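Local coordinates for protein tryptophan synthase alpha chain (Aquifex aeolicus, PDB 2EKC) that probably cleaves indoleglycerol phosphate to indole and glyceraldehyde 3-phosphate, as the alpha subunit of tryptophan synthase in the last step of tryptophan biosynthesis, at residues 148-158 and 169-180; 202-213 and 224-232. All coordinates share one frame; numbering follows the deposited sequence.

Interaction 1: residues 148-158 and 169-180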
loop_
_atom_site.group_PDB
_atom_site.type_symbol
_atom_site.label_atom_id
_atom_site.label_comp_id
_atom_site.label_asym_id
_atom_site.label_seq_id
_atom_site.Cartn_x
_atom_site.Cartn_y
_atom_site.Cartn_z
ATOM N N LEU A 148 11.322 -9.925 1.599
ATOM C CA LEU A 148 10.120 -9.105 1.699
ATOM C C LEU A 148 10.595 -7.682 1.407
ATOM O O LEU A 148 11.495 -7.171 2.074
ATOM C CB LEU A 148 9.531 -9.191 3.104
ATOM C CG LEU A 148 8.890 -10.532 3.448
ATOM C CD1 LEU A 148 8.612 -10.611 4.937
ATOM C CD2 LEU A 148 7.608 -10.693 2.642
ATOM N N SER A 149 9.993 -7.055 0.404
ATOM C CA SER A 149 10.382 -5.719 -0.020
ATOM C C SER A 149 10.126 -4.622 1.015
ATOM O O SER A 149 9.011 -4.456 1.506
ATOM C CB SER A 149 9.664 -5.387 -1.329
ATOM O OG SER A 149 10.292 -4.324 -2.008
ATOM N N PHE A 150 11.174 -3.874 1.339
ATOM C CA PHE A 150 11.057 -2.782 2.296
ATOM C C PHE A 150 10.663 -1.507 1.546
ATOM O O PHE A 150 11.340 -1.087 0.606
ATOM C CB PHE A 150 12.385 -2.560 3.027
ATOM C CG PHE A 150 12.307 -1.528 4.113
ATOM C CD1 PHE A 150 11.662 -1.811 5.311
ATOM C CD2 PHE A 150 12.853 -0.261 3.929
ATOM C CE1 PHE A 150 11.561 -0.843 6.313
ATOM C CE2 PHE A 150 12.759 0.713 4.919
ATOM C CZ PHE A 150 12.111 0.422 6.114
ATOM N N VAL A 151 9.563 -0.898 1.969
ATOM C CA VAL A 151 9.067 0.317 1.334
ATOM C C VAL A 151 9.161 1.503 2.296
ATOM O O VAL A 151 8.319 1.668 3.174
ATOM C CB VAL A 151 7.599 0.133 0.897
ATOM C CG1 VAL A 151 7.087 1.402 0.229
ATOM C CG2 VAL A 151 7.490 -1.060 -0.055
ATOM N N PRO A 152 10.200 2.340 2.145
ATOM C CA PRO A 152 10.370 3.502 3.020
ATOM C C PRO A 152 9.322 4.581 2.757
ATOM O O PRO A 152 8.754 4.664 1.665
ATOM C CB PRO A 152 11.787 3.967 2.699
ATOM C CG PRO A 152 11.919 3.624 1.241
ATOM C CD PRO A 152 11.304 2.243 1.174
ATOM N N LEU A 153 9.056 5.404 3.765
ATOM C CA LEU A 153 8.071 6.467 3.618
ATOM C C LEU A 153 8.718 7.844 3.561
ATOM O O LEU A 153 9.633 8.145 4.326
ATOM C CB LEU A 153 7.056 6.416 4.759
ATOM C CG LEU A 153 5.997 5.313 4.677
ATOM C CD1 LEU A 153 6.654 3.948 4.758
ATOM C CD2 LEU A 153 4.997 5.488 5.811
ATOM N N GLY A 154 8.241 8.672 2.638
ATOM C CA GLY A 154 8.779 10.010 2.499
ATOM C C GLY A 154 7.681 11.024 2.738
ATOM O O GLY A 154 6.514 10.655 2.869
ATOM N N ALA A 155 8.049 12.298 2.799
ATOM C CA ALA A 155 7.072 13.357 3.021
ATOM C C ALA A 155 7.426 14.569 2.173
ATOM O O ALA A 155 8.537 14.667 1.649
ATOM C CB ALA A 155 7.041 13.736 4.496
ATOM N N PRO A 156 6.480 15.510 2.018
ATOM C CA PRO A 156 6.741 16.707 1.217
ATOM C C PRO A 156 7.869 17.533 1.823
ATOM O O PRO A 156 8.453 18.381 1.151
ATOM C CB PRO A 156 5.404 17.447 1.252
ATOM C CG PRO A 156 4.402 16.334 1.450
ATOM C CD PRO A 156 5.087 15.495 2.491
ATOM N N THR A 157 8.172 17.271 3.091
ATOM C CA THR A 157 9.226 17.999 3.790
ATOM C C THR A 157 10.502 17.190 4.028
ATOM O O THR A 157 11.372 17.617 4.787
ATOM C CB THR A 157 8.727 18.523 5.155
ATOM O OG1 THR A 157 8.269 17.423 5.952
ATOM C CG2 THR A 157 7.590 19.514 4.961
ATOM N N SER A 158 10.622 16.030 3.390
ATOM C CA SER A 158 11.824 15.212 3.561
ATOM C C SER A 158 13.061 15.968 3.077
ATOM O O SER A 158 13.061 16.556 1.993
ATOM C CB SER A 158 11.689 13.894 2.794
ATOM O OG SER A 158 10.716 13.054 3.393
ATOM N N ALA A 169 17.298 2.637 1.196
ATOM C CA ALA A 169 16.505 1.757 2.048
ATOM C C ALA A 169 15.435 1.001 1.264
ATOM O O ALA A 169 14.984 -0.062 1.685
ATOM C CB ALA A 169 15.853 2.562 3.165
ATOM N N ALA A 170 15.029 1.553 0.129
ATOM C CA ALA A 170 13.999 0.927 -0.691
ATOM C C ALA A 170 14.549 -0.193 -1.568
ATOM O O ALA A 170 15.571 -0.034 -2.235
ATOM C CB ALA A 170 13.315 1.979 -1.563
ATOM N N ASP A 171 13.868 -1.333 -1.558
ATOM C CA ASP A 171 14.287 -2.459 -2.379
ATOM C C ASP A 171 13.778 -2.278 -3.804
ATOM O O ASP A 171 14.508 -2.516 -4.766
ATOM C CB ASP A 171 13.738 -3.782 -1.826
ATOM C CG ASP A 171 14.388 -4.188 -0.519
ATOM O OD1 ASP A 171 15.633 -4.229 -0.462
ATOM O OD2 ASP A 171 13.649 -4.475 0.449
ATOM N N GLU A 172 12.523 -1.854 -3.938
ATOM C CA GLU A 172 11.923 -1.690 -5.258
ATOM C C GLU A 172 11.070 -0.439 -5.453
ATOM O O GLU A 172 10.850 -0.009 -6.584
ATOM C CB GLU A 172 11.066 -2.913 -5.575
ATOM C CG GLU A 172 11.829 -4.232 -5.609
ATOM C CD GLU A 172 10.894 -5.423 -5.625
ATOM O OE1 GLU A 172 10.398 -5.805 -4.538
ATOM O OE2 GLU A 172 10.639 -5.961 -6.724
ATOM N N MET A 173 10.575 0.137 -4.365
ATOM C CA MET A 173 9.734 1.320 -4.485
ATOM C C MET A 173 9.661 2.126 -3.197
ATOM O O MET A 173 10.036 1.647 -2.124
ATOM C CB MET A 173 8.317 0.907 -4.889
ATOM C CG MET A 173 7.607 0.091 -3.815
ATOM S SD MET A 173 5.905 -0.289 -4.231
ATOM C CE MET A 173 5.145 1.292 -3.997
ATOM N N THR A 174 9.157 3.351 -3.316
ATOM C CA THR A 174 9.016 4.245 -2.177
ATOM C C THR A 174 7.607 4.824 -2.149
ATOM O O THR A 174 6.915 4.853 -3.167
ATOM C CB THR A 174 10.012 5.425 -2.247
ATOM O OG1 THR A 174 9.735 6.217 -3.407
ATOM C CG2 THR A 174 11.444 4.916 -2.315
ATOM N N TYR A 175 7.196 5.287 -0.977
ATOM C CA TYR A 175 5.881 5.879 -0.801
ATOM C C TYR A 175 5.993 7.237 -0.115
ATOM O O TYR A 175 6.568 7.343 0.967
ATOM C CB TYR A 175 4.985 4.968 0.049
ATOM C CG TYR A 175 3.669 5.624 0.415
ATOM C CD1 TYR A 175 2.727 5.934 -0.567
ATOM C CD2 TYR A 175 3.397 6.005 1.730
ATOM C CE1 TYR A 175 1.546 6.614 -0.254
ATOM C CE2 TYR A 175 2.216 6.690 2.057
ATOM C CZ TYR A 175 1.298 6.993 1.056
ATOM O OH TYR A 175 0.146 7.690 1.360
ATOM N N PHE A 176 5.447 8.271 -0.749
ATOM C CA PHE A 176 5.454 9.611 -0.175
ATOM C C PHE A 176 4.019 10.049 0.092
ATOM O O PHE A 176 3.117 9.728 -0.676
ATOM C CB PHE A 176 6.081 10.629 -1.136
ATOM C CG PHE A 176 7.575 10.696 -1.075
ATOM C CD1 PHE A 176 8.352 9.602 -1.436
ATOM C CD2 PHE A 176 8.210 11.870 -0.682
ATOM C CE1 PHE A 176 9.751 9.679 -1.410
ATOM C CE2 PHE A 176 9.603 11.957 -0.652
ATOM C CZ PHE A 176 10.374 10.864 -1.017
ATOM N N VAL A 177 3.815 10.780 1.183
ATOM C CA VAL A 177 2.494 11.307 1.511
ATOM C C VAL A 177 2.413 12.651 0.781
ATOM O O VAL A 177 3.423 13.339 0.641
ATOM C CB VAL A 177 2.333 11.515 3.027
ATOM C CG1 VAL A 177 2.446 10.176 3.734
ATOM C CG2 VAL A 177 3.393 12.479 3.544
ATOM N N SER A 178 1.224 13.027 0.320
ATOM C CA SER A 178 1.065 14.264 -0.441
ATOM C C SER A 178 0.945 15.564 0.347
ATOM O O SER A 178 1.103 16.645 -0.223
ATOM C CB SER A 178 -0.143 14.149 -1.375
ATOM O OG SER A 178 -1.354 14.228 -0.647
ATOM N N VAL A 179 0.667 15.470 1.643
ATOM C CA VAL A 179 0.511 16.670 2.460
ATOM C C VAL A 179 1.524 16.723 3.600
ATOM O O VAL A 179 2.061 15.696 4.016
ATOM C CB VAL A 179 -0.925 16.755 3.046
ATOM C CG1 VAL A 179 -1.116 15.690 4.108
ATOM C CG2 VAL A 179 -1.183 18.144 3.616
ATOM N N THR A 180 1.776 17.930 4.098
ATOM C CA THR A 180 2.724 18.148 5.186
ATOM C C THR A 180 2.230 17.576 6.511
ATOM O O THR A 180 2.786 17.867 7.571
ATOM C CB THR A 180 3.014 19.652 5.371
ATOM O OG1 THR A 180 1.793 20.345 5.661
ATOM C CG2 THR A 180 3.625 20.231 4.105
HETATM O O HOH W 1 14.155 -6.424 2.003
HETATM O O HOH W 2 10.401 -1.656 -1.954
#
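Gly154 and Phe176 lie side by side on neighbouring parallel strands of a TIM barrel. Strand 149-154, helix 160-169 and strand 174-177 form one of its beta-alpha-beta units. Three backbone bonds join the strands: Tyr175 N to Pro152 O, Gly154 N to Tyr175 O (2.7 Å) and Val177 N to Gly154 O.

The apolar contacts fall on both faces of the sheet. On one, CG of Leu153 meets the Tyr175 ring at its edge, at CD2. On the other, Gly154 CA sits over the centre of the Phe176 ring in a CH-pi contact, 3.6 Å from the centroid. Phe176 CG stands anti to its own carbonyl carbon (chi1 -84°), which lays the ring under the glycine. A leucine in place of Phe176 would probably leave Gly154 CA without its flat partner and open a gap beside Tyr201, whose ring packs edge-to-face with it. Further on, Val177 CG2 touches Pro156 CD at 3.6 Å.

The polar side-chain contacts gather where strand 149-154 begins and in the loop that leads into strand 174-177. Asp171 OD2 takes a nearly straight bond from Phe150 N (2.7 Å, 171°). One water bridges Ser149 OG, Phe150 O and Glu172 N. Ser149 OG also donates to the anti lone pair of Glu172 OE1, at 2.9 Å.

Interaction 2: residues 202-213 and 224-232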
loop_
_atom_site.group_PDB
_atom_site.type_symbol
_atom_site.label_atom_id
_atom_site.label_comp_id
_atom_site.label_asym_id
_atom_site.label_seq_id
_atom_site.Cartn_x
_atom_site.Cartn_y
_atom_site.Cartn_z
ATOM N N ARG A 202 13.722 12.514 -7.847
ATOM C CA ARG A 202 14.125 12.017 -9.163
ATOM C C ARG A 202 15.611 12.233 -9.395
ATOM O O ARG A 202 16.280 11.405 -10.012
ATOM C CB ARG A 202 13.347 12.728 -10.272
ATOM C CG ARG A 202 11.845 12.500 -10.246
ATOM C CD ARG A 202 11.505 11.037 -10.406
ATOM N NE ARG A 202 10.076 10.838 -10.634
ATOM C CZ ARG A 202 9.504 9.646 -10.769
ATOM N NH1 ARG A 202 10.242 8.545 -10.698
ATOM N NH2 ARG A 202 8.197 9.555 -10.967
ATOM N N GLU A 203 16.108 13.363 -8.902
ATOM C CA GLU A 203 17.512 13.737 -9.033
ATOM C C GLU A 203 18.424 12.776 -8.277
ATOM O O GLU A 203 19.555 12.517 -8.688
ATOM C CB GLU A 203 17.731 15.149 -8.468
ATOM C CG GLU A 203 16.960 16.264 -9.168
ATOM C CD GLU A 203 17.083 17.604 -8.450
ATOM O OE1 GLU A 203 18.221 18.019 -8.143
ATOM O OE2 GLU A 203 16.044 18.248 -8.195
ATOM N N LEU A 204 17.917 12.246 -7.168
ATOM C CA LEU A 204 18.697 11.365 -6.311
ATOM C C LEU A 204 18.317 9.896 -6.328
ATOM O O LEU A 204 19.059 9.066 -5.807
ATOM C CB LEU A 204 18.599 11.866 -4.870
ATOM C CG LEU A 204 19.133 13.271 -4.590
ATOM C CD1 LEU A 204 18.568 13.795 -3.277
ATOM C CD2 LEU A 204 20.652 13.228 -4.556
ATOM N N CYS A 205 17.180 9.565 -6.930
ATOM C CA CYS A 205 16.727 8.184 -6.917
ATOM C C CYS A 205 16.054 7.725 -8.199
ATOM O O CYS A 205 15.274 8.463 -8.795
ATOM C CB CYS A 205 15.761 8.007 -5.752
ATOM S SG CYS A 205 15.512 6.293 -5.221
ATOM N N ASP A 206 16.342 6.493 -8.604
ATOM C CA ASP A 206 15.754 5.931 -9.812
ATOM C C ASP A 206 14.616 4.951 -9.524
ATOM O O ASP A 206 13.948 4.478 -10.446
ATOM C CB ASP A 206 16.831 5.230 -10.641
ATOM C CG ASP A 206 17.826 6.204 -11.238
ATOM O OD1 ASP A 206 17.388 7.131 -11.956
ATOM O OD2 ASP A 206 19.042 6.045 -10.992
ATOM N N LYS A 207 14.387 4.649 -8.251
ATOM C CA LYS A 207 13.330 3.708 -7.894
ATOM C C LYS A 207 11.944 4.351 -7.993
ATOM O O LYS A 207 11.765 5.518 -7.653
ATOM C CB LYS A 207 13.560 3.172 -6.479
ATOM C CG LYS A 207 14.942 2.557 -6.276
ATOM C CD LYS A 207 14.984 1.705 -5.020
ATOM C CE LYS A 207 16.340 1.036 -4.844
ATOM N NZ LYS A 207 17.391 2.003 -4.432
ATOM N N PRO A 208 10.946 3.593 -8.472
ATOM C CA PRO A 208 9.589 4.135 -8.597
ATOM C C PRO A 208 9.043 4.698 -7.291
ATOM O O PRO A 208 9.403 4.243 -6.201
ATOM C CB PRO A 208 8.779 2.943 -9.112
ATOM C CG PRO A 208 9.563 1.748 -8.640
ATOM C CD PRO A 208 10.985 2.176 -8.876
ATOM N N VAL A 209 8.180 5.698 -7.408
ATOM C CA VAL A 209 7.593 6.320 -6.235
ATOM C C VAL A 209 6.093 6.481 -6.408
ATOM O O VAL A 209 5.629 6.905 -7.464
ATOM C CB VAL A 209 8.238 7.708 -5.954
ATOM C CG1 VAL A 209 8.126 8.608 -7.181
ATOM C CG2 VAL A 209 7.561 8.367 -4.755
ATOM N N VAL A 210 5.337 6.109 -5.377
ATOM C CA VAL A 210 3.889 6.248 -5.405
ATOM C C VAL A 210 3.513 7.319 -4.384
ATOM O O VAL A 210 4.171 7.466 -3.350
ATOM C CB VAL A 210 3.160 4.910 -5.074
ATOM C CG1 VAL A 210 3.454 3.878 -6.157
ATOM C CG2 VAL A 210 3.589 4.390 -3.719
ATOM N N VAL A 211 2.467 8.077 -4.685
ATOM C CA VAL A 211 2.026 9.156 -3.811
ATOM C C VAL A 211 0.593 8.928 -3.349
ATOM O O VAL A 211 -0.283 8.609 -4.152
ATOM C CB VAL A 211 2.128 10.510 -4.545
ATOM C CG1 VAL A 211 1.510 11.620 -3.714
ATOM C CG2 VAL A 211 3.589 10.816 -4.835
ATOM N N GLY A 212 0.360 9.102 -2.055
ATOM C CA GLY A 212 -0.972 8.892 -1.525
ATOM C C GLY A 212 -1.538 10.030 -0.702
ATOM O O GLY A 212 -0.920 11.086 -0.552
ATOM N N PHE A 213 -2.728 9.780 -0.163
ATOM C CA PHE A 213 -3.483 10.719 0.659
ATOM C C PHE A 213 -4.193 11.768 -0.179
ATOM O O PHE A 213 -3.562 12.508 -0.934
ATOM C CB PHE A 213 -2.594 11.434 1.680
ATOM C CG PHE A 213 -3.364 12.341 2.603
ATOM C CD1 PHE A 213 -4.112 11.813 3.652
ATOM C CD2 PHE A 213 -3.404 13.713 2.378
ATOM C CE1 PHE A 213 -4.891 12.639 4.463
ATOM C CE2 PHE A 213 -4.181 14.548 3.183
ATOM C CZ PHE A 213 -4.926 14.008 4.226
ATOM N N ILE A 224 -1.690 13.628 -10.059
ATOM C CA ILE A 224 -0.581 13.041 -9.315
ATOM C C ILE A 224 0.232 12.116 -10.212
ATOM O O ILE A 224 1.461 12.105 -10.159
ATOM C CB ILE A 224 -1.083 12.240 -8.106
ATOM C CG1 ILE A 224 -1.836 13.172 -7.157
ATOM C CG2 ILE A 224 0.094 11.584 -7.395
ATOM C CD1 ILE A 224 -2.527 12.468 -6.027
ATOM N N GLY A 225 -0.472 11.344 -11.034
ATOM C CA GLY A 225 0.185 10.427 -11.942
ATOM C C GLY A 225 1.051 11.132 -12.967
ATOM O O GLY A 225 1.892 10.503 -13.614
ATOM N N SER A 226 0.853 12.438 -13.120
ATOM C CA SER A 226 1.637 13.208 -14.079
ATOM C C SER A 226 3.081 13.344 -13.611
ATOM O O SER A 226 3.973 13.588 -14.423
ATOM C CB SER A 226 1.040 14.605 -14.279
ATOM O OG SER A 226 1.316 15.438 -13.166
ATOM N N PHE A 227 3.313 13.192 -12.309
ATOM C CA PHE A 227 4.671 13.305 -11.781
ATOM C C PHE A 227 5.142 12.121 -10.931
ATOM O O PHE A 227 6.332 11.990 -10.655
ATOM C CB PHE A 227 4.838 14.629 -11.007
ATOM C CG PHE A 227 3.985 14.743 -9.773
ATOM C CD1 PHE A 227 4.386 14.163 -8.574
ATOM C CD2 PHE A 227 2.794 15.462 -9.802
ATOM C CE1 PHE A 227 3.616 14.302 -7.426
ATOM C CE2 PHE A 227 2.019 15.604 -8.661
ATOM C CZ PHE A 227 2.430 15.025 -7.470
ATOM N N ALA A 228 4.222 11.254 -10.524
ATOM C CA ALA A 228 4.596 10.081 -9.734
ATOM C C ALA A 228 4.455 8.840 -10.616
ATOM O O ALA A 228 3.868 8.906 -11.696
ATOM C CB ALA A 228 3.696 9.957 -8.510
ATOM N N ASP A 229 4.992 7.711 -10.162
ATOM C CA ASP A 229 4.895 6.475 -10.931
ATOM C C ASP A 229 3.613 5.737 -10.567
ATOM O O ASP A 229 3.259 4.725 -11.179
ATOM C CB ASP A 229 6.112 5.601 -10.659
ATOM C CG ASP A 229 7.407 6.309 -10.990
ATOM O OD1 ASP A 229 7.587 6.662 -12.171
ATOM O OD2 ASP A 229 8.232 6.527 -10.076
ATOM N N GLY A 230 2.909 6.263 -9.571
ATOM C CA GLY A 230 1.664 5.654 -9.149
ATOM C C GLY A 230 0.966 6.440 -8.059
ATOM O O GLY A 230 1.553 7.329 -7.435
ATOM N N VAL A 231 -0.303 6.113 -7.834
ATOM C CA VAL A 231 -1.086 6.781 -6.805
ATOM C C VAL A 231 -1.742 5.753 -5.893
ATOM O O VAL A 231 -2.122 4.664 -6.330
ATOM C CB VAL A 231 -2.177 7.676 -7.421
ATOM C CG1 VAL A 231 -1.538 8.713 -8.331
ATOM C CG2 VAL A 231 -3.169 6.834 -8.192
ATOM N N VAL A 232 -1.868 6.112 -4.623
ATOM C CA VAL A 232 -2.471 5.237 -3.634
ATOM C C VAL A 232 -3.842 5.776 -3.248
ATOM O O VAL A 232 -3.982 6.956 -2.917
ATOM C CB VAL A 232 -1.590 5.156 -2.370
ATOM C CG1 VAL A 232 -2.159 4.134 -1.398
ATOM C CG2 VAL A 232 -0.160 4.802 -2.764
HETATM O O HOH W 3 8.486 13.375 -11.555
#
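Arg202 bends at chi2 (-61°) and is extended beyond it, which carries its guanidinium from the end of helix 192-204 to Asp229. Asp229 sets its CG anti to its own carbonyl carbon (chi1 -58°), which turns OD2 to both Arg202 NH1 and Val209 N. The two side chains run toward each other, and their flat groups stand 77° apart.

Arg202 NH1 forms a salt bridge with Asp229 OD2 at 2.9 Å. The nitrogen meets the syn lone pair of that oxygen. A weak bond joins Arg202 NH2 to Asp229 OD1. The same NH2 donates to Phe227 O at 3.1 Å. This oxygen lies in the guanidinium plane, but the nitrogen sits above the plane of the carbonyl. A water links Phe227 O to Arg202 NE. Val209 CG1 lies over one face of the guanidinium, toward its rim.

Asp229 also ties into the backbone. Its OD2 takes Val209 N on the anti lone pair at 2.8 Å, while its own N donates to Val209 O. Parallel pairing follows in the barrel sheet, with Val211 N bonded to Gly230 O and Val232 N to Val211 O (3.0 Å).

Apolar contacts lie on both faces of the sheet. Val211 CB meets Ile224 CG2 at 3.7 Å, which joins strand 209-212 to helix 218-225, the helix of this beta-alpha-beta unit. Val211 CG2 also touches Ala228 CB, in the turn beyond it. On the other face, Val210 CG2 meets Val232 CG2 at 3.9 Å.

Two donors thus grip Asp229 OD2, one charged and one from the backbone. They fix the rotation of the carboxylate. The positive guanidinium is likely to stabilise its negative charge and, with the bond to Phe227 O, to tie the end of helix 192-204 to the turn before strand 230-233.

Overall arrangement
Interactions 1 and 2 belong to two beta-alpha-beta units of one closed barrel, linked in the chain by helix 192-204. Their centres are about 9 Å apart. Strands 174-177 and 209-212 are neighbours, so the sheet runs unbroken through both. Val210 N lies 3.0 Å from Thr174 O, a probable hydrogen bond. Ser178 OG lies 2.8 Å from Phe213 O, probably another. The Cys167-Cys205 disulfide ties the helix between the strands of interaction 1 to the loop before strand 209-212. Both contacts approach Glu49, a predicted proton acceptor. The side chain of Val232 is about 3 Å from that of Glu49, and that of Tyr175 about 5 Å.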